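Local coordinates for protein cycloalternan-forming enzyme (PDB 5F7U) that belongs to glycosyl hydrolase family 31, is built round a TIM-barrel domain and carries a family 6 carbohydrate-binding module, at residues T357-K362 and V625-W630; L525-G530 and K575-E580; S569-A574 and A581-R586; S590-Q593 and I597-S600. The protein carries 1 engineered substitution. One frame throughout, in Å; residues are numbered along the deposited sequence. Where two conformers were deposited one is given.

In the fold
All four interactions lie in the family 31 TIM-barrel domain. Interactions 1, 3 and 4 reach neighbouring barrel strands: 584-585, 597-599 and 628-631 run side by side, with Ser585 N 2.9 Å from Ile597 O and Ala629 N 2.8 Å from Tyr598 O. The centres of interactions 1 and 4 are about 8 Å apart, and each is about 11 to 12 Å from that of interaction 3, centre to centre. Interaction 2 is more peripheral, about 22 Å from interaction 4 between centres, but shares helix 555-577 with interaction 3. Sugar is met at the ends of strands: Arg586 of interaction 3 and Trp599 of interaction 4 both contact the same alpha-D-glucopyranose, chain B.

Interaction 1 of 4, residues T357-K362 and V625-W630; sequences TTLLPK and VSYWAW
Thr357 sets its methyl group over one face of the Tyr627 ring, a CH-pi contact in which CG2 of Thr357 lies 3.6 Å from the centroid of Tyr627 and 27° off the ring normal. It is displaced toward the rim, so the closest ring atom is CE2 of Tyr627, 3.3 Å from CG2 of Thr357. The methyl stands anti to the backbone N of Thr357, which leaves OG1 beside that N. From there OG1 of Thr357 reaches a water at 2.8 Å, and the same water accepts from Ser626 N at 2.9 Å. The edge of the ring, near its plane, meets the backbone: Thr358 O is 3.3 Å from Tyr627 CE2. In the TIM barrel this joins the loop between helix 343-354 and strand 367-369 to the inverse gamma turn, centred on Tyr627, that leads into strand 628-631. Leu360 runs past the ring in the opposite direction, its CD1 3.6 Å from Tyr627 CD2, while Leu359, although its side chain starts out away from the tyrosine, brings CD1 to 3.5 Å from Tyr627 OH. That hydroxyl is hydrogen-bonded to Ala709 O of helix 702-715, and Phe365 meets the ring edge-to-face.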
# COMPACT_ATOMS: atom_id res chain seq x y z
N THR A 357 9.12 2.49 7.85
CA THR A 357 8.72 3.68 7.13
C THR A 357 9.28 4.92 7.83
O THR A 357 9.23 5.02 9.05
CB THR A 357 7.18 3.76 7.10
OG1 THR A 357 6.70 2.78 6.18
CG2 THR A 357 6.69 5.10 6.62
N THR A 358 9.80 5.86 7.05
CA THR A 358 10.25 7.14 7.61
C THR A 358 9.07 8.11 7.67
O THR A 358 8.48 8.42 6.63
CB THR A 358 11.37 7.75 6.75
OG1 THR A 358 12.46 6.82 6.71
CG2 THR A 358 11.86 9.09 7.33
N LEU A 359 8.74 8.60 8.85
CA LEU A 359 7.68 9.62 8.97
C LEU A 359 7.94 10.82 8.06
O LEU A 359 9.01 11.43 8.11
CB LEU A 359 7.49 10.09 10.42
CG LEU A 359 6.37 11.12 10.63
CD1 LEU A 359 4.99 10.57 10.27
CD2 LEU A 359 6.41 11.60 12.08
N LEU A 360 6.94 11.17 7.26
CA LEU A 360 7.01 12.35 6.40
C LEU A 360 6.32 13.53 7.07
O LEU A 360 5.47 13.31 7.93
CB LEU A 360 6.32 12.03 5.07
CG LEU A 360 6.97 10.92 4.22
CD1 LEU A 360 6.15 10.74 2.96
CD2 LEU A 360 8.44 11.18 3.87
N PRO A 361 6.67 14.78 6.68
CA PRO A 361 5.93 15.93 7.22
C PRO A 361 4.45 15.89 6.89
O PRO A 361 4.04 15.25 5.91
CB PRO A 361 6.58 17.15 6.58
CG PRO A 361 7.57 16.66 5.62
CD PRO A 361 7.73 15.18 5.74
N LYS A 362 3.66 16.58 7.72
CA LYS A 362 2.22 16.61 7.53
C LYS A 362 1.78 17.07 6.15
O LYS A 362 0.76 16.60 5.63
CB LYS A 362 1.57 17.48 8.60
CG LYS A 362 0.05 17.31 8.64
CD LYS A 362 -0.43 17.62 10.05
CE LYS A 362 -1.05 18.96 10.17
NZ LYS A 362 -1.38 19.02 11.66
N VAL A 625 4.48 -1.01 2.57
CA VAL A 625 4.52 0.27 1.84
C VAL A 625 3.18 0.95 2.13
O VAL A 625 2.16 0.68 1.48
CB VAL A 625 4.78 0.07 0.32
CG1 VAL A 625 4.75 1.42 -0.42
CG2 VAL A 625 6.14 -0.59 0.12
N SER A 626 3.19 1.82 3.13
CA SER A 626 1.98 2.42 3.69
C SER A 626 1.67 3.77 3.05
O SER A 626 0.51 4.10 2.86
CB SER A 626 2.20 2.59 5.19
OG SER A 626 1.13 3.26 5.85
N TYR A 627 2.71 4.54 2.74
CA TYR A 627 2.50 5.90 2.19
C TYR A 627 2.33 5.78 0.70
O TYR A 627 3.25 6.07 -0.09
CB TYR A 627 3.65 6.83 2.54
CG TYR A 627 3.87 7.08 4.04
CD1 TYR A 627 2.90 6.70 5.01
CD2 TYR A 627 5.05 7.68 4.47
CE1 TYR A 627 3.15 6.94 6.37
CE2 TYR A 627 5.29 7.93 5.81
CZ TYR A 627 4.35 7.56 6.76
OH TYR A 627 4.63 7.80 8.10
N TRP A 628 1.13 5.34 0.32
CA TRP A 628 0.84 4.94 -1.05
C TRP A 628 -0.15 5.93 -1.69
O TRP A 628 -1.13 6.34 -1.06
CB TRP A 628 0.29 3.51 -1.05
CG TRP A 628 -0.21 3.02 -2.40
CD1 TRP A 628 0.50 2.29 -3.33
CD2 TRP A 628 -1.51 3.20 -2.94
NE1 TRP A 628 -0.28 2.04 -4.42
CE2 TRP A 628 -1.52 2.59 -4.22
CE3 TRP A 628 -2.69 3.83 -2.47
CZ2 TRP A 628 -2.66 2.55 -5.02
CZ3 TRP A 628 -3.82 3.84 -3.30
CH2 TRP A 628 -3.81 3.17 -4.55
N ALA A 629 0.12 6.27 -2.96
CA ALA A 629 -0.72 7.17 -3.75
C ALA A 629 -1.14 6.49 -5.04
O ALA A 629 -0.56 5.50 -5.45
CB ALA A 629 0.06 8.43 -4.11
N TRP A 630 -2.11 7.12 -5.70
CA TRP A 630 -2.44 6.78 -7.09
C TRP A 630 -2.84 8.06 -7.79
O TRP A 630 -3.15 9.06 -7.13
CB TRP A 630 -3.55 5.71 -7.15
CG TRP A 630 -4.91 6.17 -6.64
CD1 TRP A 630 -5.20 6.66 -5.38
CD2 TRP A 630 -6.14 6.15 -7.36
NE1 TRP A 630 -6.55 6.97 -5.29
CE2 TRP A 630 -7.15 6.65 -6.48
CE3 TRP A 630 -6.51 5.74 -8.65
CZ2 TRP A 630 -8.51 6.78 -6.87
CZ3 TRP A 630 -7.87 5.85 -9.04
CH2 TRP A 630 -8.84 6.38 -8.15
O HOH W 1 5.44 3.46 3.78

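Interaction 2 of 4, residues L525-G530 and K575-E580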
# COMPACT_ATOMS: atom_id res chain seq x y z
N LEU A 525 19.11 23.40 -6.53
CA LEU A 525 17.65 23.32 -6.57
C LEU A 525 17.07 23.34 -5.17
O LEU A 525 16.01 23.91 -4.93
CB LEU A 525 17.17 22.06 -7.33
CG LEU A 525 17.62 21.96 -8.81
CD1 LEU A 525 17.40 20.54 -9.33
CD2 LEU A 525 16.90 22.97 -9.70
N LEU A 526 17.81 22.74 -4.25
CA LEU A 526 17.41 22.67 -2.85
C LEU A 526 17.87 23.90 -2.06
O LEU A 526 17.08 24.53 -1.37
CB LEU A 526 17.94 21.37 -2.24
CG LEU A 526 17.22 20.10 -2.73
CD1 LEU A 526 18.15 18.91 -2.67
CD2 LEU A 526 15.97 19.81 -1.92
N THR A 527 19.15 24.26 -2.20
CA THR A 527 19.71 25.31 -1.35
C THR A 527 19.25 26.71 -1.76
O THR A 527 19.01 27.56 -0.90
CB THR A 527 21.25 25.23 -1.31
OG1 THR A 527 21.76 25.34 -2.63
CG2 THR A 527 21.71 23.90 -0.72
N GLU A 528 19.12 26.95 -3.08
CA GLU A 528 18.83 28.29 -3.61
C GLU A 528 17.44 28.43 -4.23
O GLU A 528 16.75 29.42 -3.99
CB GLU A 528 19.91 28.69 -4.63
CG GLU A 528 21.32 28.60 -4.06
CD GLU A 528 22.38 28.99 -5.05
OE1 GLU A 528 22.84 30.15 -4.95
OE2 GLU A 528 22.77 28.16 -5.91
N VAL A 529 17.04 27.46 -5.05
CA VAL A 529 15.70 27.49 -5.65
C VAL A 529 14.64 27.16 -4.59
O VAL A 529 13.50 27.65 -4.67
CB VAL A 529 15.58 26.57 -6.90
CG1 VAL A 529 14.22 26.72 -7.56
CG2 VAL A 529 16.67 26.90 -7.91
N GLY A 530 15.03 26.35 -3.60
CA GLY A 530 14.18 26.04 -2.45
C GLY A 530 13.11 24.98 -2.63
O GLY A 530 12.06 25.03 -1.96
N LYS A 575 16.62 15.43 2.06
CA LYS A 575 16.40 15.62 3.50
C LYS A 575 17.60 16.22 4.22
O LYS A 575 17.43 16.98 5.19
CB LYS A 575 16.01 14.29 4.15
CG LYS A 575 14.52 14.13 4.32
CD LYS A 575 14.17 12.98 5.27
CE LYS A 575 14.19 13.43 6.72
NZ LYS A 575 13.61 12.41 7.66
N SER A 576 18.80 15.90 3.73
CA SER A 576 20.04 16.43 4.32
C SER A 576 20.11 17.95 4.22
O SER A 576 20.69 18.61 5.09
CB SER A 576 21.28 15.75 3.71
OG SER A 576 21.70 16.31 2.46
N ILE A 577 19.48 18.51 3.18
CA ILE A 577 19.43 19.95 2.95
C ILE A 577 18.13 20.57 3.49
O ILE A 577 18.16 21.62 4.14
CB ILE A 577 19.66 20.29 1.46
CG1 ILE A 577 21.11 19.92 1.08
CG2 ILE A 577 19.42 21.78 1.19
CD1 ILE A 577 21.39 19.73 -0.40
N ASN A 578 17.01 19.92 3.22
CA ASN A 578 15.70 20.39 3.61
C ASN A 578 15.00 19.28 4.40
O ASN A 578 14.47 18.35 3.79
CB ASN A 578 14.89 20.76 2.34
CG ASN A 578 13.46 21.20 2.65
OD1 ASN A 578 13.02 21.23 3.79
ND2 ASN A 578 12.73 21.54 1.59
N PRO A 579 15.00 19.37 5.75
CA PRO A 579 14.43 18.30 6.57
C PRO A 579 12.96 17.96 6.26
O PRO A 579 12.50 16.87 6.62
CB PRO A 579 14.57 18.84 7.99
CG PRO A 579 15.71 19.79 7.95
CD PRO A 579 15.69 20.40 6.57
N GLU A 580 12.25 18.87 5.58
CA GLU A 580 10.83 18.68 5.22
C GLU A 580 10.64 18.17 3.79
O GLU A 580 9.51 18.16 3.28
CB GLU A 580 10.07 20.00 5.37
CG GLU A 580 9.91 20.49 6.80
CD GLU A 580 8.50 20.24 7.32
OE1 GLU A 580 7.54 20.92 6.86
OE2 GLU A 580 8.37 19.36 8.20
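Ile577 presents both of its branches to the end of helix 523-527. Its CG2 meets CB of Leu526 at 3.8 Å and is 3.7 Å from CG2 of Thr527, wedged against two successive residues. The longer branch runs on to bring CD1 of Ile577 within 4.0 Å of CD1 of Leu526. Thr527 can offer a methyl because its OG1 sits between the backbone N and the carbonyl carbon (chi1 58°), which leaves CG2 on the Ile577 side and OG1 weakly bonded to Glu523 O of its own helix. Beyond Ile577, Leu526 also packs on Phe573 and Ala574 one turn earlier in helix 555-577.

The polar bonds lie beside the apolar patch: one is inside segment 575-580, and another runs from Asn578 to the residue just past 525-530. Glu580 N donates to Asn578 OD1 at 3.1 Å, with an N-H...O angle of 148° and the donor lying 49° above the carbonyl plane; this is an Asx turn just after helix 555-577. The other end of the amide, ND2 of Asn578, bonds to Ile531 O.

Between the two segments themselves the 200 Å² buried comes mostly from Leu526, Thr527 and Ile577, whose methyl and methylene groups probably set spacing more than orientation.

Interaction 3 of 4, residues S569-A574 and A581-R586; sequences SYFDFA and AVSFSR. With GLC (alpha-D-glucopyranose), chain F; GLC (alpha-D-glucopyranose), chain B.
Ser583 turns its hydroxyl oxygen onto hydrocarbon: OG lies 3.4 Å from CA of Phe571 and 3.5 Å from CB of the same residue, a polar atom set against the flank of helix 555-577. With OG beside its own backbone N (chi1 -67°), the serine packs at the edge of the phenylalanine ring, where OG is also 3.5 Å from CD1 of Phe571. The Phe571 ring therefore meets the segment 581-586 by its rim, with Ser583 N in the ring plane as well. CG of Phe571 is anti to the backbone N (chi1 179°), a torsion that carries the ring along the chain of 581-583.

One helical turn further on, methyl packs on methyl: Ala574 CB is 3.7 Å from Ala581 CB. Small side chains at both positions are consistent with the close approach of the backbones there, 5.9 Å between the CA atoms of Ala574 and Ala581.

At the far end of the strand Arg586 reaches the sugars edge-on. Its extended chain puts NH1 2.8 Å from O3 of alpha-D-glucopyranose chain F, at an N-H...O angle of 157°, while NH1 to O2 of the chain B unit, at 3.0 Å, is weak. NE of Arg586 forms a salt bridge with Glu540 OE1, which limits the rotation of the guanidinium.

Helix 555-577 packing against the run into strand 584-585, with the pocket residue Arg586 directly after the strand, is the helix-to-strand step of a TIM barrel, whose ligand site lies at the C-terminal ends of its strands.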
# COMPACT_ATOMS: atom_id res chain seq x y z
N SER A 569 18.73 7.17 -2.24
CA SER A 569 19.85 8.14 -2.37
C SER A 569 19.32 9.56 -2.49
O SER A 569 19.81 10.47 -1.80
CB SER A 569 20.75 7.82 -3.56
OG SER A 569 21.51 6.66 -3.31
N TYR A 570 18.32 9.74 -3.35
CA TYR A 570 17.71 11.05 -3.53
C TYR A 570 16.95 11.52 -2.30
O TYR A 570 17.00 12.70 -1.96
CB TYR A 570 16.75 11.01 -4.69
CG TYR A 570 17.27 11.49 -6.02
CD1 TYR A 570 17.88 10.59 -6.91
CD2 TYR A 570 17.07 12.80 -6.44
CE1 TYR A 570 18.30 11.01 -8.18
CE2 TYR A 570 17.48 13.24 -7.70
CZ TYR A 570 18.09 12.33 -8.57
OH TYR A 570 18.47 12.73 -9.84
N PHE A 571 16.21 10.60 -1.66
CA PHE A 571 15.41 10.93 -0.47
C PHE A 571 16.32 11.45 0.65
O PHE A 571 16.05 12.50 1.24
CB PHE A 571 14.62 9.70 0.02
CG PHE A 571 13.78 9.96 1.26
CD1 PHE A 571 12.61 10.73 1.19
CD2 PHE A 571 14.15 9.42 2.49
CE1 PHE A 571 11.84 10.97 2.33
CE2 PHE A 571 13.39 9.66 3.64
CZ PHE A 571 12.23 10.42 3.56
N ASP A 572 17.40 10.70 0.91
CA ASP A 572 18.37 11.08 1.96
C ASP A 572 19.07 12.38 1.61
O ASP A 572 19.26 13.24 2.48
CB ASP A 572 19.44 9.99 2.14
CG ASP A 572 18.88 8.69 2.69
OD1 ASP A 572 17.70 8.67 3.12
OD2 ASP A 572 19.63 7.69 2.69
N PHE A 573 19.45 12.52 0.35
CA PHE A 573 20.11 13.75 -0.10
C PHE A 573 19.23 14.99 0.10
O PHE A 573 19.68 15.99 0.66
CB PHE A 573 20.56 13.62 -1.56
CG PHE A 573 20.93 14.94 -2.20
CD1 PHE A 573 22.05 15.64 -1.76
CD2 PHE A 573 20.17 15.46 -3.24
CE1 PHE A 573 22.41 16.87 -2.35
CE2 PHE A 573 20.52 16.67 -3.84
CZ PHE A 573 21.63 17.38 -3.39
N ALA A 574 17.98 14.93 -0.36
CA ALA A 574 17.07 16.07 -0.25
C ALA A 574 16.84 16.44 1.22
O ALA A 574 16.91 17.61 1.57
CB ALA A 574 15.76 15.78 -0.96
N ALA A 581 11.73 17.74 3.14
CA ALA A 581 11.67 17.26 1.75
C ALA A 581 11.07 15.87 1.68
O ALA A 581 11.29 15.03 2.55
CB ALA A 581 13.06 17.25 1.13
N VAL A 582 10.28 15.63 0.63
CA VAL A 582 9.57 14.36 0.46
C VAL A 582 9.88 13.81 -0.94
O VAL A 582 9.87 14.59 -1.90
CB VAL A 582 8.05 14.61 0.58
CG1 VAL A 582 7.23 13.38 0.21
CG2 VAL A 582 7.72 15.04 2.00
N SER A 583 10.12 12.50 -1.05
CA SER A 583 10.18 11.83 -2.37
C SER A 583 8.85 11.20 -2.77
O SER A 583 8.07 10.79 -1.90
CB SER A 583 11.25 10.75 -2.35
OG SER A 583 12.54 11.33 -2.22
N PHE A 584 8.65 11.06 -4.08
CA PHE A 584 7.42 10.54 -4.65
C PHE A 584 7.92 9.64 -5.79
O PHE A 584 8.50 10.14 -6.77
CB PHE A 584 6.61 11.75 -5.14
CG PHE A 584 5.15 11.47 -5.43
CD1 PHE A 584 4.76 10.86 -6.64
CD2 PHE A 584 4.16 11.91 -4.53
CE1 PHE A 584 3.42 10.63 -6.93
CE2 PHE A 584 2.80 11.67 -4.82
CZ PHE A 584 2.44 11.03 -6.02
N SER A 585 7.76 8.32 -5.64
CA SER A 585 8.43 7.35 -6.53
C SER A 585 7.50 6.21 -6.90
O SER A 585 6.42 6.09 -6.31
CB SER A 585 9.66 6.76 -5.84
OG SER A 585 10.50 7.80 -5.36
N ARG A 586 7.88 5.38 -7.87
CA ARG A 586 7.01 4.24 -8.24
C ARG A 586 7.62 2.87 -8.07
O ARG A 586 6.88 1.89 -7.91
CB ARG A 586 6.44 4.39 -9.64
CG ARG A 586 7.47 4.32 -10.73
CD ARG A 586 6.81 4.34 -12.11
NE ARG A 586 7.84 3.92 -13.05
CZ ARG A 586 7.84 4.19 -14.35
NH1 ARG A 586 6.85 4.91 -14.91
NH2 ARG A 586 8.84 3.71 -15.09
C1 GLC F . 6.30 5.74 -21.09
C2 GLC F . 7.28 5.50 -19.93
C3 GLC F . 6.66 5.89 -18.58
C4 GLC F . 6.22 7.36 -18.59
C5 GLC F . 5.26 7.54 -19.79
C6 GLC F . 4.80 8.98 -19.99
O1 GLC F . 5.24 4.77 -21.05
O2 GLC F . 7.65 4.12 -19.91
O3 GLC F . 7.60 5.63 -17.54
O4 GLC F . 5.52 7.71 -17.37
O5 GLC F . 5.76 7.07 -21.06
O6 GLC F . 3.45 8.99 -19.53
C1 GLC B . 6.29 8.38 -16.35
C2 GLC B . 5.44 8.55 -15.07
C3 GLC B . 4.31 9.58 -15.23
C4 GLC B . 4.87 10.91 -15.76
C5 GLC B . 5.84 10.69 -16.93
C6 GLC B . 6.55 11.95 -17.39
O2 GLC B . 5.01 7.27 -14.58
O3 GLC B . 3.64 9.83 -13.98
O4 GLC B . 3.79 11.76 -16.20
O5 GLC B . 6.84 9.68 -16.67
O6 GLC B . 7.26 11.60 -18.59

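Interaction 4 of 4, residues S590-Q593 and I597-S600. With GLC (alpha-D-glucopyranose), chain B.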
# COMPACT_ATOMS: atom_id res chain seq x y z
N SER A 590 12.05 -4.69 -1.25
CA SER A 590 12.10 -4.62 0.22
C SER A 590 13.00 -3.48 0.69
O SER A 590 14.11 -3.29 0.16
CB SER A 590 12.63 -5.93 0.80
OG SER A 590 13.96 -6.14 0.39
N GLY A 591 12.50 -2.71 1.65
CA GLY A 591 13.19 -1.49 2.14
C GLY A 591 12.71 -0.21 1.47
O GLY A 591 13.03 0.88 1.94
N ALA A 592 11.96 -0.33 0.36
CA ALA A 592 11.41 0.86 -0.31
C ALA A 592 10.72 1.79 0.68
O ALA A 592 10.79 3.01 0.56
CB ALA A 592 10.42 0.45 -1.38
N GLN A 593 10.06 1.19 1.67
CA GLN A 593 9.27 1.95 2.64
C GLN A 593 10.07 2.99 3.43
O GLN A 593 9.47 3.93 3.95
CB GLN A 593 8.54 0.98 3.60
CG GLN A 593 9.48 0.20 4.52
CD GLN A 593 9.95 -1.13 3.95
OE1 GLN A 593 9.88 -1.39 2.75
NE2 GLN A 593 10.43 -2.00 4.83
N ILE A 597 7.02 8.45 -0.58
CA ILE A 597 5.71 8.05 -1.11
C ILE A 597 5.91 7.15 -2.33
O ILE A 597 6.85 7.36 -3.10
CB ILE A 597 4.88 9.30 -1.52
CG1 ILE A 597 4.50 10.09 -0.27
CG2 ILE A 597 3.61 8.91 -2.31
CD1 ILE A 597 4.06 11.51 -0.54
N TYR A 598 5.03 6.15 -2.49
CA TYR A 598 5.00 5.35 -3.75
C TYR A 598 3.65 5.51 -4.39
O TYR A 598 2.63 5.36 -3.69
CB TYR A 598 5.34 3.86 -3.48
CG TYR A 598 6.78 3.76 -3.09
CD1 TYR A 598 7.17 4.06 -1.77
CD2 TYR A 598 7.79 3.53 -4.05
CE1 TYR A 598 8.52 4.08 -1.41
CE2 TYR A 598 9.13 3.55 -3.68
CZ TYR A 598 9.49 3.82 -2.37
OH TYR A 598 10.83 3.82 -2.01
N TRP A 599 3.63 5.86 -5.69
CA TRP A 599 2.34 5.88 -6.42
C TRP A 599 2.23 4.72 -7.39
O TRP A 599 3.24 4.17 -7.80
CB TRP A 599 2.07 7.24 -7.10
CG TRP A 599 2.50 7.36 -8.53
CD1 TRP A 599 1.71 7.25 -9.62
CD2 TRP A 599 3.83 7.63 -9.02
NE1 TRP A 599 2.45 7.45 -10.77
CE2 TRP A 599 3.75 7.68 -10.44
CE3 TRP A 599 5.07 7.87 -8.40
CZ2 TRP A 599 4.87 7.92 -11.26
CZ3 TRP A 599 6.19 8.14 -9.21
CH2 TRP A 599 6.08 8.14 -10.64
N SER A 600 0.99 4.34 -7.71
CA SER A 600 0.71 3.11 -8.46
C SER A 600 1.00 3.16 -9.97
O SER A 600 0.71 2.22 -10.70
CB SER A 600 -0.74 2.67 -8.18
OG SER A 600 -1.64 3.58 -8.80
C1 GLC B . 6.29 8.38 -16.35
C2 GLC B . 5.44 8.55 -15.07
C3 GLC B . 4.31 9.58 -15.23
C4 GLC B . 4.87 10.91 -15.76
C5 GLC B . 5.84 10.69 -16.93
C6 GLC B . 6.55 11.95 -17.39
O2 GLC B . 5.01 7.27 -14.58
O3 GLC B . 3.64 9.83 -13.98
O4 GLC B . 3.79 11.76 -16.20
O5 GLC B . 6.84 9.68 -16.67
O6 GLC B . 7.26 11.60 -18.59
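Tyr598 and Ala592 make the tight part of this contact, a hydroxyl hydrogen bond with a methyl packed beside it. The Tyr598 OH donates to Ala592 O at 2.7 Å; the C=O...O angle is 113° and the donor is tilted 32° from the carbonyl plane, so the bond comes in from the flank of the carbonyl. The acceptor lies at the edge of the ring, near its plane, and Ala592 O is also 3.2 Å from CE1 of Tyr598. The alanine methyl adds an apolar touch, its CB 3.6 Å from CZ of Tyr598. Carbonyl and methyl thus meet the same phenol end, and the polar pair is buried.

The other side is looser, although no solvent face is evident there, since the touching residues are all buried. Gln593 N comes no nearer than 4.5 Å to CE1 of Tyr598, and the glutamine side chain starts away from the strand. Its amide serves the loop instead: OE1 of Gln593 accepts a weak bond from Gly591 N at 3.1 Å, and NE2 goes to Gly355 O and Thr354 OG1.

Next along the strand, Trp599 brings CZ2 within 3.4 Å of O2 of alpha-D-glucopyranose, chain B, the sugar oxygen lying at the edge of the indole; Lys535 makes a cation-pi contact with that ring. Tyr598 meanwhile touches Val567 of helix 555-577. Successive residues thus face different surroundings, Tyr598 packing on helix 555-577 and the loop 590-593 and Trp599 lining the glycan pocket, as in a strand of a TIM barrel.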